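Long-range contacts in penicillin binding protein 2X (Streptococcus thermophilus, PDB 5U47), which probably acts as a transpeptidase that cross-links peptidoglycan strands during septal cell-wall synthesis, and is a target of beta-lactam antibiotics: residues A[216-221]-A[436-442]; A[296-300]-A[422-426]; A[359-363]-A[403-408]; A[449-453]-A[636-640]. The protein carries 1 engineered substitution. All coordinates share one frame; numbering follows the deposited sequence.

The four contacts fall into two groups. Interactions 2 and 3 lie in the transpeptidase domain, with centres 14 Å apart. K298 joins them: its CD is 3.5 Å from M359 CG, and its CE is 3.5 Å from F408 CB. This lysine fits the SxxK pattern with S295, so both contacts probably border the active site. Interactions 1 and 4 have centres 11 Å apart. They share a sheet through strands 438-443 and 448-451, where A452 N lies 2.9 Å from K439 O. Interaction 4 carries the link on to the first PASTA domain. Interaction 1 is about 27 Å from interaction 2 and about 40 Å from interaction 3, centre to centre.

Interaction 1: A[216-221]-A[436-442]; sequences KNIYTT and QFIKQVA
Y219 and Q440 face each other as a hydrogen-bonded antiparallel pair. Y219 N donates to Q440 O over 2.8 Å. The two side chains run alongside each other in the same direction. Q440 OE1 lies 3.6 Å from ring atom Y219 CE1, and the ring and amide planes are steeply inclined at 76°. A442 CB meets the edge of the same ring. I218 and V441 form the next pair, which is non-hydrogen-bonded. Their side chains lie on the other face of the sheet, with I218 CD1 3.8 Å from V441 CG2. N217 and A442 then bond in both directions, N217 N to A442 O at 2.8 Å.

Y219 O is gripped twice. K439 N donates to Y219 O at 2.8 Å. Q440 N donates to Y219 O at 3.2 Å. The register shifts by one residue here, and T220 pairs with I438. Further on, T221 N donates to F437 O at 3.0 Å.

Outside partners hold several groups. Y36 stacks on the Y219 ring. The Q440 chain runs straight beyond CG (chi2 -179°), which carries its amide out alongside that ring, and its NE2 bonds T451 and S584. K439 ends in a salt bridge to E257. Strand 35-36 runs along the other side of strand 217-220. Two residues, K439 and Q440, opposite one, Y219, make a classic beta bulge in an antiparallel strand pair.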
loop_
_atom_site.group_PDB
_atom_site.type_symbol
_atom_site.label_atom_id
_atom_site.label_comp_id
_atom_site.label_asym_id
_atom_site.label_seq_id
_atom_site.Cartn_x
_atom_site.Cartn_y
_atom_site.Cartn_z
ATOM N N LYS A 216 14.434 10.701 5.966
ATOM C CA LYS A 216 13.788 11.360 4.841
ATOM C C LYS A 216 12.287 11.385 5.061
ATOM O O LYS A 216 11.730 10.530 5.745
ATOM C CB LYS A 216 14.158 10.650 3.546
ATOM C CG LYS A 216 15.642 10.815 3.206
ATOM C CD LYS A 216 16.051 9.997 2.015
ATOM C CE LYS A 216 17.530 10.191 1.685
ATOM N NZ LYS A 216 17.936 9.352 0.505
ATOM N N ASN A 217 11.639 12.410 4.548
ATOM C CA ASN A 217 10.185 12.477 4.649
ATOM C C ASN A 217 9.548 11.734 3.461
ATOM O O ASN A 217 10.101 11.710 2.342
ATOM C CB ASN A 217 9.709 13.930 4.683
ATOM C CG ASN A 217 10.167 14.674 5.923
ATOM O OD1 ASN A 217 10.375 14.101 6.989
ATOM N ND2 ASN A 217 10.327 15.968 5.774
ATOM N N ILE A 218 8.389 11.123 3.710
ATOM C CA ILE A 218 7.678 10.383 2.674
ATOM C C ILE A 218 6.327 11.002 2.469
ATOM O O ILE A 218 5.555 11.090 3.417
ATOM C CB ILE A 218 7.494 8.895 3.066
ATOM C CG1 ILE A 218 8.844 8.212 3.278
ATOM C CG2 ILE A 218 6.679 8.149 2.013
ATOM C CD1 ILE A 218 9.652 8.023 2.027
ATOM N N TYR A 219 6.074 11.475 1.253
ATOM C CA TYR A 219 4.773 11.973 0.860
ATOM C C TYR A 219 4.078 10.820 0.166
ATOM O O TYR A 219 4.515 10.377 -0.887
ATOM C CB TYR A 219 4.880 13.157 -0.106
ATOM C CG TYR A 219 5.444 14.407 0.533
ATOM C CD1 TYR A 219 6.803 14.531 0.773
ATOM C CD2 TYR A 219 4.620 15.468 0.884
ATOM C CE1 TYR A 219 7.338 15.682 1.364
ATOM C CE2 TYR A 219 5.145 16.623 1.482
ATOM C CZ TYR A 219 6.501 16.717 1.709
ATOM O OH TYR A 219 7.020 17.840 2.288
ATOM N N THR A 220 3.017 10.311 0.768
ATOM C CA THR A 220 2.252 9.263 0.149
ATOM C C THR A 220 1.340 9.853 -0.916
ATOM O O THR A 220 1.202 11.089 -1.044
ATOM C CB THR A 220 1.411 8.480 1.172
ATOM O OG1 THR A 220 0.400 9.327 1.728
ATOM C CG2 THR A 220 2.286 7.925 2.261
ATOM N N THR A 221 0.719 8.966 -1.689
ATOM C CA THR A 221 -0.220 9.370 -2.733
ATOM C C THR A 221 -1.604 9.657 -2.175
ATOM O O THR A 221 -2.474 10.160 -2.892
ATOM C CB THR A 221 -0.357 8.246 -3.791
ATOM O OG1 THR A 221 -0.658 7.025 -3.129
ATOM C CG2 THR A 221 0.924 8.100 -4.556
ATOM N N GLN A 436 0.829 2.590 -7.060
ATOM C CA GLN A 436 1.812 3.382 -6.309
ATOM C C GLN A 436 1.180 4.019 -5.099
ATOM O O GLN A 436 0.018 4.480 -5.153
ATOM C CB GLN A 436 2.371 4.514 -7.174
ATOM C CG GLN A 436 3.254 4.061 -8.321
ATOM C CD GLN A 436 3.743 5.204 -9.194
ATOM O OE1 GLN A 436 3.167 6.309 -9.204
ATOM N NE2 GLN A 436 4.804 4.946 -9.945
ATOM N N PHE A 437 1.969 4.082 -4.025
ATOM C CA PHE A 437 1.570 4.712 -2.779
ATOM C C PHE A 437 2.582 5.772 -2.317
ATOM O O PHE A 437 2.324 6.461 -1.317
ATOM C CB PHE A 437 1.281 3.674 -1.658
ATOM C CG PHE A 437 2.471 2.827 -1.278
ATOM C CD1 PHE A 437 3.407 3.286 -0.368
ATOM C CD2 PHE A 437 2.651 1.567 -1.841
ATOM C CE1 PHE A 437 4.505 2.507 -0.033
ATOM C CE2 PHE A 437 3.747 0.783 -1.509
ATOM C CZ PHE A 437 4.677 1.258 -0.598
ATOM N N ILE A 438 3.713 5.916 -3.030
ATOM C CA ILE A 438 4.712 6.962 -2.708
ATOM C C ILE A 438 4.718 8.007 -3.801
ATOM O O ILE A 438 4.934 7.689 -4.983
ATOM C CB ILE A 438 6.155 6.424 -2.629
ATOM C CG1 ILE A 438 6.240 5.289 -1.619
ATOM C CG2 ILE A 438 7.133 7.550 -2.259
ATOM C CD1 ILE A 438 7.543 4.520 -1.674
ATOM N N LYS A 439 4.516 9.254 -3.404
ATOM C CA LYS A 439 4.509 10.383 -4.328
ATOM C C LYS A 439 5.883 11.031 -4.390
ATOM O O LYS A 439 6.346 11.424 -5.442
ATOM C CB LYS A 439 3.509 11.445 -3.850
ATOM C CG LYS A 439 3.338 12.680 -4.741
ATOM C CD LYS A 439 2.544 12.365 -6.012
ATOM C CE LYS A 439 3.368 11.746 -7.139
ATOM N NZ LYS A 439 2.574 10.789 -7.992
ATOM N N GLN A 440 6.498 11.197 -3.229
ATOM C CA GLN A 440 7.795 11.863 -3.158
ATOM C C GLN A 440 8.542 11.450 -1.914
ATOM O O GLN A 440 7.935 11.266 -0.868
ATOM C CB GLN A 440 7.598 13.394 -3.161
ATOM C CG GLN A 440 8.859 14.223 -3.127
ATOM C CD GLN A 440 8.574 15.723 -3.107
ATOM O OE1 GLN A 440 8.490 16.295 -2.043
ATOM N NE2 GLN A 440 8.394 16.349 -4.289
ATOM N N VAL A 441 9.857 11.328 -2.050
ATOM C CA VAL A 441 10.777 11.046 -0.950
ATOM C C VAL A 441 11.633 12.311 -0.881
ATOM O O VAL A 441 12.245 12.704 -1.886
ATOM C CB VAL A 441 11.670 9.833 -1.249
ATOM C CG1 VAL A 441 12.651 9.578 -0.107
ATOM C CG2 VAL A 441 10.819 8.606 -1.542
ATOM N N ALA A 442 11.662 12.958 0.286
ATOM C CA ALA A 442 12.346 14.241 0.427
ATOM C C ALA A 442 13.420 14.244 1.487
ATOM O O ALA A 442 13.217 13.730 2.606
ATOM C CB ALA A 442 11.331 15.339 0.731
#

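Interaction 2: A[296-300]-A[422-426]; sequences TMKVM and AFTAI
M300 lays the end of its side chain between F423, A422 and I426 of the facing helix. Its SD touches A422 CB at 4.0 Å. Its CE reaches I426 CG1 at 3.6 Å and F423 CD1 at 3.9 Å. The chain bends at both later torsions (chi2 62°, chi3 -92°), which folds the methyl in toward I426 and the ring. The methionine and phenylalanine side chains cross at about a right angle. The sulfur is 5.2 Å from the centroid of the F423 ring and 53° off its normal. This is a Met-aromatic contact, with the sulfur oblique to the ring.

The far end of the ring is met by T296. Its CB sits at the ring edge, near the plane, 4.0 Å from F423 CZ. V299 fills in beside M300: its CG1 packs on I426 CG1 at 3.7 Å, the two side chains crossing obliquely. No hydrogen bond joins the segments, and all six touching residues are buried.

Further groups enclose this core. Y544 meets F423 edge-to-face, and V531 and M533 of strand 526-534 also touch the F423 side chain. T469 and M473 of helix 463-478 lie against V299. On the same helix as M300, K298 NZ is hydrogen-bonded to S295, S354 and N356. S295 and K298 fit the SxxK pattern, and S354 and N356 the SxN pattern. The contact thus packs helix 416-427 against what is probably the active-site helix of a penicillin-binding transpeptidase domain.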
loop_
_atom_site.group_PDB
_atom_site.type_symbol
_atom_site.label_atom_id
_atom_site.label_comp_id
_atom_site.label_asym_id
_atom_site.label_seq_id
_atom_site.Cartn_x
_atom_site.Cartn_y
_atom_site.Cartn_z
ATOM N N THR A 296 -15.675 -10.215 -10.346
ATOM C CA THR A 296 -15.000 -9.040 -10.880
ATOM C C THR A 296 -13.956 -9.524 -11.877
ATOM O O THR A 296 -13.544 -8.767 -12.761
ATOM C CB THR A 296 -14.307 -8.210 -9.784
ATOM O OG1 THR A 296 -13.464 -9.075 -9.009
ATOM C CG2 THR A 296 -15.346 -7.562 -8.884
ATOM N N MET A 297 -13.550 -10.791 -11.743
ATOM C CA MET A 297 -12.576 -11.379 -12.663
ATOM C C MET A 297 -13.167 -11.488 -14.085
ATOM O O MET A 297 -12.425 -11.540 -15.041
ATOM C CB MET A 297 -12.062 -12.742 -12.170
ATOM C CG MET A 297 -10.996 -13.385 -13.045
ATOM S SD MET A 297 -9.429 -12.474 -13.157
ATOM C CE MET A 297 -8.772 -12.723 -11.522
ATOM N N LYS A 298 -14.494 -11.474 -14.209
ATOM C CA LYS A 298 -15.157 -11.489 -15.517
ATOM C C LYS A 298 -14.812 -10.255 -16.353
ATOM O O LYS A 298 -15.015 -10.264 -17.560
ATOM C CB LYS A 298 -16.686 -11.582 -15.370
ATOM C CG LYS A 298 -17.161 -12.850 -14.680
ATOM C CD LYS A 298 -18.670 -12.917 -14.515
ATOM C CE LYS A 298 -19.058 -14.302 -13.993
ATOM N NZ LYS A 298 -20.388 -14.368 -13.377
ATOM N N VAL A 299 -14.309 -9.197 -15.712
ATOM C CA VAL A 299 -13.881 -7.992 -16.424
ATOM C C VAL A 299 -12.675 -8.399 -17.264
ATOM O O VAL A 299 -12.630 -8.108 -18.465
ATOM C CB VAL A 299 -13.527 -6.835 -15.455
ATOM C CG1 VAL A 299 -12.923 -5.641 -16.177
ATOM C CG2 VAL A 299 -14.762 -6.369 -14.688
ATOM N N MET A 300 -11.710 -9.069 -16.633
ATOM C CA MET A 300 -10.520 -9.544 -17.341
ATOM C C MET A 300 -10.925 -10.537 -18.435
ATOM O O MET A 300 -10.428 -10.454 -19.559
ATOM C CB MET A 300 -9.526 -10.220 -16.396
ATOM C CG MET A 300 -8.678 -9.329 -15.499
ATOM S SD MET A 300 -9.514 -8.273 -14.296
ATOM C CE MET A 300 -9.706 -6.789 -15.239
ATOM N N ALA A 422 -4.573 -5.074 -12.347
ATOM C CA ALA A 422 -5.278 -5.580 -13.532
ATOM C C ALA A 422 -6.316 -4.574 -14.001
ATOM O O ALA A 422 -6.441 -4.325 -15.213
ATOM C CB ALA A 422 -5.932 -6.923 -13.228
ATOM N N PHE A 423 -7.044 -3.980 -13.039
ATOM C CA PHE A 423 -8.057 -2.983 -13.377
ATOM C C PHE A 423 -7.474 -1.758 -14.093
ATOM O O PHE A 423 -8.167 -1.138 -14.915
ATOM C CB PHE A 423 -8.852 -2.504 -12.152
ATOM C CG PHE A 423 -9.731 -3.562 -11.512
ATOM C CD1 PHE A 423 -10.486 -4.442 -12.282
ATOM C CD2 PHE A 423 -9.872 -3.608 -10.135
ATOM C CE1 PHE A 423 -11.326 -5.390 -11.678
ATOM C CE2 PHE A 423 -10.702 -4.552 -9.530
ATOM C CZ PHE A 423 -11.419 -5.443 -10.306
ATOM N N THR A 424 -6.214 -1.409 -13.815
ATOM C CA THR A 424 -5.646 -0.243 -14.479
ATOM C C THR A 424 -5.580 -0.419 -16.001
ATOM O O THR A 424 -5.677 0.567 -16.711
ATOM C CB THR A 424 -4.233 0.173 -13.969
ATOM O OG1 THR A 424 -3.297 -0.889 -14.197
ATOM C CG2 THR A 424 -4.252 0.522 -12.537
ATOM N N ALA A 425 -5.399 -1.650 -16.504
ATOM C CA ALA A 425 -5.322 -1.868 -17.947
ATOM C C ALA A 425 -6.692 -1.610 -18.580
ATOM O O ALA A 425 -6.798 -1.108 -19.682
ATOM C CB ALA A 425 -4.844 -3.271 -18.261
ATOM N N ILE A 426 -7.748 -1.931 -17.849
ATOM C CA ILE A 426 -9.098 -1.690 -18.323
ATOM C C ILE A 426 -9.379 -0.187 -18.372
ATOM O O ILE A 426 -9.949 0.292 -19.348
ATOM C CB ILE A 426 -10.110 -2.399 -17.415
ATOM C CG1 ILE A 426 -9.849 -3.913 -17.395
ATOM C CG2 ILE A 426 -11.549 -2.083 -17.841
ATOM C CD1 ILE A 426 -10.094 -4.621 -18.707
#

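Interaction 3: A[359-363]-A[403-408]; sequences MTMLE and IAQSSF
The F408 ring is met at its edge by T360, whose OG1 lies near the ring plane and 3.3 Å from F408 CE1. Over one face of the ring stands Q405 O, 3.5 Å above the plane and over the centre. The second flat group is the E363 carboxylate. Its OE1 lies 3.8 Å from A404 CA and 4.0 Å from A404 CB. Its OE2 comes to 3.6 Å from I403 CG2, with the glutamate and isoleucine side chains crossing at about a right angle. The E363 chain leaves with CG anti to the backbone N (chi1 -170°) and then bends at chi2 (-79°), which lays the carboxylate along I403 and A404.

Between these two groups sits S407. Its CB packs on E363 CB at 3.8 Å. Its OG is turned back into its own segment and donates to A404 O over 2.7 Å. The same carbonyl also accepts from S407 N.

The contact joins helix 356-366 to the end of helix 400-405 in the transpeptidase domain. N356, at the start of the first helix, fits an SxN-type pattern, and F408 touches K298 of the SxxK pattern. The end of helix 400-405 therefore probably lies beside the active site. T360 OG1 is hydrogen-bonded to N356 O, one turn back in its helix.

Buried E363 OE2 lies close to D368 OD1, a like charge. This may raise the affinity of one of the two acids for a proton. W371 of helix 368-377 touches both E363 and I403. I323, V325 and I330 pack on T360.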
loop_
_atom_site.group_PDB
_atom_site.type_symbol
_atom_site.label_atom_id
_atom_site.label_comp_id
_atom_site.label_asym_id
_atom_site.label_seq_id
_atom_site.Cartn_x
_atom_site.Cartn_y
_atom_site.Cartn_z
ATOM N N MET A 359 -19.878 -16.950 -19.136
ATOM C CA MET A 359 -18.447 -16.634 -19.079
ATOM C C MET A 359 -17.614 -17.897 -19.307
ATOM O O MET A 359 -16.635 -17.873 -20.040
ATOM C CB MET A 359 -18.094 -15.932 -17.770
ATOM C CG MET A 359 -18.738 -14.561 -17.578
ATOM S SD MET A 359 -18.760 -13.420 -18.985
ATOM C CE MET A 359 -20.280 -13.813 -19.826
ATOM N N THR A 360 -18.029 -19.008 -18.715
ATOM C CA THR A 360 -17.331 -20.268 -18.941
ATOM C C THR A 360 -17.352 -20.622 -20.442
ATOM O O THR A 360 -16.352 -21.069 -20.980
ATOM C CB THR A 360 -17.943 -21.383 -18.107
ATOM O OG1 THR A 360 -17.855 -21.022 -16.726
ATOM C CG2 THR A 360 -17.215 -22.708 -18.351
ATOM N N MET A 361 -18.479 -20.388 -21.111
ATOM C CA MET A 361 -18.556 -20.619 -22.557
ATOM C C MET A 361 -17.532 -19.757 -23.313
ATOM O O MET A 361 -16.887 -20.238 -24.251
ATOM C CB MET A 361 -19.977 -20.376 -23.088
ATOM C CG MET A 361 -20.945 -21.498 -22.762
ATOM S SD MET A 361 -22.670 -21.060 -23.072
ATOM C CE MET A 361 -23.473 -22.655 -22.929
ATOM N N LEU A 362 -17.375 -18.495 -22.901
ATOM C CA LEU A 362 -16.398 -17.598 -23.537
ATOM C C LEU A 362 -14.976 -18.119 -23.330
ATOM O O LEU A 362 -14.152 -18.066 -24.251
ATOM C CB LEU A 362 -16.524 -16.155 -23.016
ATOM C CG LEU A 362 -17.770 -15.371 -23.451
ATOM C CD1 LEU A 362 -17.794 -13.980 -22.825
ATOM C CD2 LEU A 362 -17.849 -15.286 -24.973
ATOM N N GLU A 363 -14.710 -18.633 -22.124
ATOM C CA GLU A 363 -13.413 -19.232 -21.784
ATOM C C GLU A 363 -13.107 -20.446 -22.671
ATOM O O GLU A 363 -11.981 -20.592 -23.138
ATOM C CB GLU A 363 -13.373 -19.646 -20.307
ATOM C CG GLU A 363 -11.997 -20.062 -19.780
ATOM C CD GLU A 363 -11.554 -21.474 -20.154
ATOM O OE1 GLU A 363 -12.387 -22.388 -20.228
ATOM O OE2 GLU A 363 -10.339 -21.670 -20.359
ATOM N N ILE A 403 -8.777 -23.602 -14.407
ATOM C CA ILE A 403 -8.666 -22.625 -15.502
ATOM C C ILE A 403 -10.066 -22.184 -15.966
ATOM O O ILE A 403 -10.293 -20.993 -16.192
ATOM C CB ILE A 403 -7.825 -23.151 -16.677
ATOM C CG1 ILE A 403 -6.368 -23.338 -16.242
ATOM C CG2 ILE A 403 -7.851 -22.162 -17.842
ATOM C CD1 ILE A 403 -5.504 -24.013 -17.292
ATOM N N ALA A 404 -11.006 -23.125 -16.068
ATOM C CA ALA A 404 -12.387 -22.778 -16.440
ATOM C C ALA A 404 -13.051 -21.938 -15.339
ATOM O O ALA A 404 -13.688 -20.929 -15.609
ATOM C CB ALA A 404 -13.209 -24.029 -16.706
ATOM N N GLN A 405 -12.911 -22.378 -14.099
ATOM C CA GLN A 405 -13.504 -21.670 -12.962
ATOM C C GLN A 405 -12.949 -20.266 -12.812
ATOM O O GLN A 405 -13.666 -19.368 -12.394
ATOM C CB GLN A 405 -13.260 -22.439 -11.666
ATOM C CG GLN A 405 -14.055 -23.738 -11.541
ATOM C CD GLN A 405 -13.608 -24.588 -10.364
ATOM O OE1 GLN A 405 -12.424 -24.582 -9.976
ATOM N NE2 GLN A 405 -14.532 -25.343 -9.807
ATOM N N SER A 406 -11.665 -20.089 -13.135
ATOM C CA SER A 406 -11.018 -18.783 -13.027
ATOM C C SER A 406 -11.711 -17.722 -13.885
ATOM O O SER A 406 -11.568 -16.522 -13.599
ATOM C CB SER A 406 -9.517 -18.855 -13.388
ATOM O OG SER A 406 -9.331 -19.111 -14.770
ATOM N N SER A 407 -12.475 -18.164 -14.898
ATOM C CA SER A 407 -13.214 -17.250 -15.778
ATOM C C SER A 407 -14.268 -16.448 -15.000
ATOM O O SER A 407 -14.676 -15.377 -15.448
ATOM C CB SER A 407 -13.869 -17.994 -16.949
ATOM O OG SER A 407 -14.976 -18.768 -16.517
ATOM N N PHE A 408 -14.713 -16.981 -13.859
ATOM C CA PHE A 408 -15.610 -16.260 -12.947
ATOM C C PHE A 408 -14.939 -16.059 -11.575
ATOM O O PHE A 408 -15.593 -15.841 -10.570
ATOM C CB PHE A 408 -17.024 -16.870 -12.861
ATOM C CG PHE A 408 -17.062 -18.350 -12.630
ATOM C CD1 PHE A 408 -17.033 -19.229 -13.710
ATOM C CD2 PHE A 408 -17.196 -18.873 -11.348
ATOM C CE1 PHE A 408 -17.086 -20.600 -13.514
ATOM C CE2 PHE A 408 -17.261 -20.249 -11.147
ATOM C CZ PHE A 408 -17.199 -21.113 -12.228
#

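Interaction 4: A[449-453]-A[636-640]; sequences VRTAK and IKANE
A type II beta turn of the first PASTA domain, K637 to E640, docks against the end of strand 448-451 of the transpeptidase domain and the residues just after it. N639 occupies the third turn position, with positive phi (71°), and its side-chain amide grips the backbone of 451-453. N639 ND2 donates to T451 O over 2.9 Å, in the carbonyl plane. N639 OD1 accepts from K453 N, also at 2.9 Å, with the donor well above the amide plane. One side chain thus holds two backbone groups two residues apart. The K453 side chain crosses that of N639 at about a right angle, its CG 3.6 Å from N639 ND2.

R450 grips from the other end. It approaches I636 O end-on with two nitrogens, R450 NH1 and NH2, each at 2.9 Å. The carbonyl oxygen lies close to the guanidinium plane. A638 CA stands 3.6 Å above one face of that group, toward its rim, and A638 CB is 3.8 Å from T451 O. The bend at chi3 (74°) swings the guanidinium toward the turn.

R450 has further partners: its NE donates to N612 O and its NH1 to T590 O. Within the turn, E640 N bonds K637 O, and E640 OE1 accepts from K637 N. An asparagine amide and an arginine, both clasping main-chain groups, make a polar interface between the transpeptidase domain and the first of the two PASTA domains.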
loop_
_atom_site.group_PDB
_atom_site.type_symbol
_atom_site.label_atom_id
_atom_site.label_comp_id
_atom_site.label_asym_id
_atom_site.label_seq_id
_atom_site.Cartn_x
_atom_site.Cartn_y
_atom_site.Cartn_z
ATOM N N VAL A 449 14.772 16.160 -3.595
ATOM C CA VAL A 449 13.638 15.260 -3.653
ATOM C C VAL A 449 13.752 14.292 -4.808
ATOM O O VAL A 449 14.536 14.506 -5.745
ATOM C CB VAL A 449 12.317 16.027 -3.885
ATOM C CG1 VAL A 449 12.098 17.058 -2.782
ATOM C CG2 VAL A 449 12.287 16.701 -5.276
ATOM N N ARG A 450 12.961 13.229 -4.713
ATOM C CA ARG A 450 12.735 12.254 -5.793
ATOM C C ARG A 450 11.222 12.155 -5.860
ATOM O O ARG A 450 10.581 11.816 -4.857
ATOM C CB ARG A 450 13.357 10.894 -5.495
ATOM C CG ARG A 450 14.857 10.934 -5.657
ATOM C CD ARG A 450 15.538 9.659 -5.205
ATOM N NE ARG A 450 15.363 8.536 -6.128
ATOM C CZ ARG A 450 16.072 8.332 -7.251
ATOM N NH1 ARG A 450 16.993 9.195 -7.660
ATOM N NH2 ARG A 450 15.840 7.256 -7.993
ATOM N N THR A 451 10.667 12.499 -7.020
ATOM C CA THR A 451 9.221 12.554 -7.223
ATOM C C THR A 451 8.745 11.521 -8.251
ATOM O O THR A 451 9.342 11.375 -9.325
ATOM C CB THR A 451 8.836 13.990 -7.621
ATOM O OG1 THR A 451 9.369 14.896 -6.642
ATOM C CG2 THR A 451 7.305 14.159 -7.681
ATOM N N ALA A 452 7.667 10.815 -7.914
ATOM C CA ALA A 452 7.140 9.720 -8.739
ATOM C C ALA A 452 6.339 10.144 -9.949
ATOM O O ALA A 452 5.754 11.217 -9.983
ATOM C CB ALA A 452 6.294 8.776 -7.883
ATOM N N LYS A 453 6.377 9.280 -10.965
ATOM C CA LYS A 453 5.564 9.380 -12.166
ATOM C C LYS A 453 5.060 7.953 -12.422
ATOM O O LYS A 453 5.622 6.974 -11.887
ATOM C CB LYS A 453 6.352 9.893 -13.384
ATOM C CG LYS A 453 6.807 11.353 -13.293
ATOM C CD LYS A 453 7.665 11.704 -14.503
ATOM C CE LYS A 453 8.237 13.115 -14.439
ATOM N NZ LYS A 453 7.190 14.164 -14.624
ATOM N N ILE A 636 20.776 6.444 -10.583
ATOM C CA ILE A 636 19.501 6.103 -11.182
ATOM C C ILE A 636 18.518 7.233 -10.837
ATOM O O ILE A 636 18.241 7.492 -9.659
ATOM C CB ILE A 636 18.959 4.771 -10.649
ATOM C CG1 ILE A 636 19.975 3.661 -10.836
ATOM C CG2 ILE A 636 17.689 4.369 -11.385
ATOM C CD1 ILE A 636 19.506 2.359 -10.229
ATOM N N LYS A 637 18.018 7.914 -11.865
ATOM C CA LYS A 637 17.093 9.021 -11.667
ATOM C C LYS A 637 15.750 8.501 -11.198
ATOM O O LYS A 637 15.436 7.327 -11.367
ATOM C CB LYS A 637 16.912 9.804 -12.971
ATOM C CG LYS A 637 18.202 10.470 -13.450
ATOM C CD LYS A 637 18.038 11.224 -14.753
ATOM C CE LYS A 637 19.356 11.903 -15.099
ATOM N NZ LYS A 637 19.300 12.681 -16.372
ATOM N N ALA A 638 14.962 9.384 -10.605
ATOM C CA ALA A 638 13.613 9.017 -10.228
ATOM C C ALA A 638 12.875 8.575 -11.502
ATOM O O ALA A 638 12.992 9.206 -12.557
ATOM C CB ALA A 638 12.895 10.186 -9.574
ATOM N N ASN A 639 12.144 7.480 -11.383
ATOM C CA ASN A 639 11.331 6.908 -12.461
ATOM C C ASN A 639 12.117 6.264 -13.586
ATOM O O ASN A 639 11.527 5.869 -14.576
ATOM C CB ASN A 639 10.365 7.967 -13.004
ATOM C CG ASN A 639 9.609 8.635 -11.886
ATOM O OD1 ASN A 639 8.981 7.946 -11.078
ATOM N ND2 ASN A 639 9.711 9.970 -11.783
ATOM N N GLU A 640 13.434 6.142 -13.436
ATOM C CA GLU A 640 14.214 5.513 -14.464
ATOM C C GLU A 640 13.880 3.998 -14.508
ATOM O O GLU A 640 13.749 3.345 -13.490
ATOM C CB GLU A 640 15.704 5.759 -14.232
ATOM C CG GLU A 640 16.606 5.094 -15.254
ATOM C CD GLU A 640 18.056 5.536 -15.140
ATOM O OE1 GLU A 640 18.324 6.577 -14.496
ATOM O OE2 GLU A 640 18.914 4.845 -15.708
#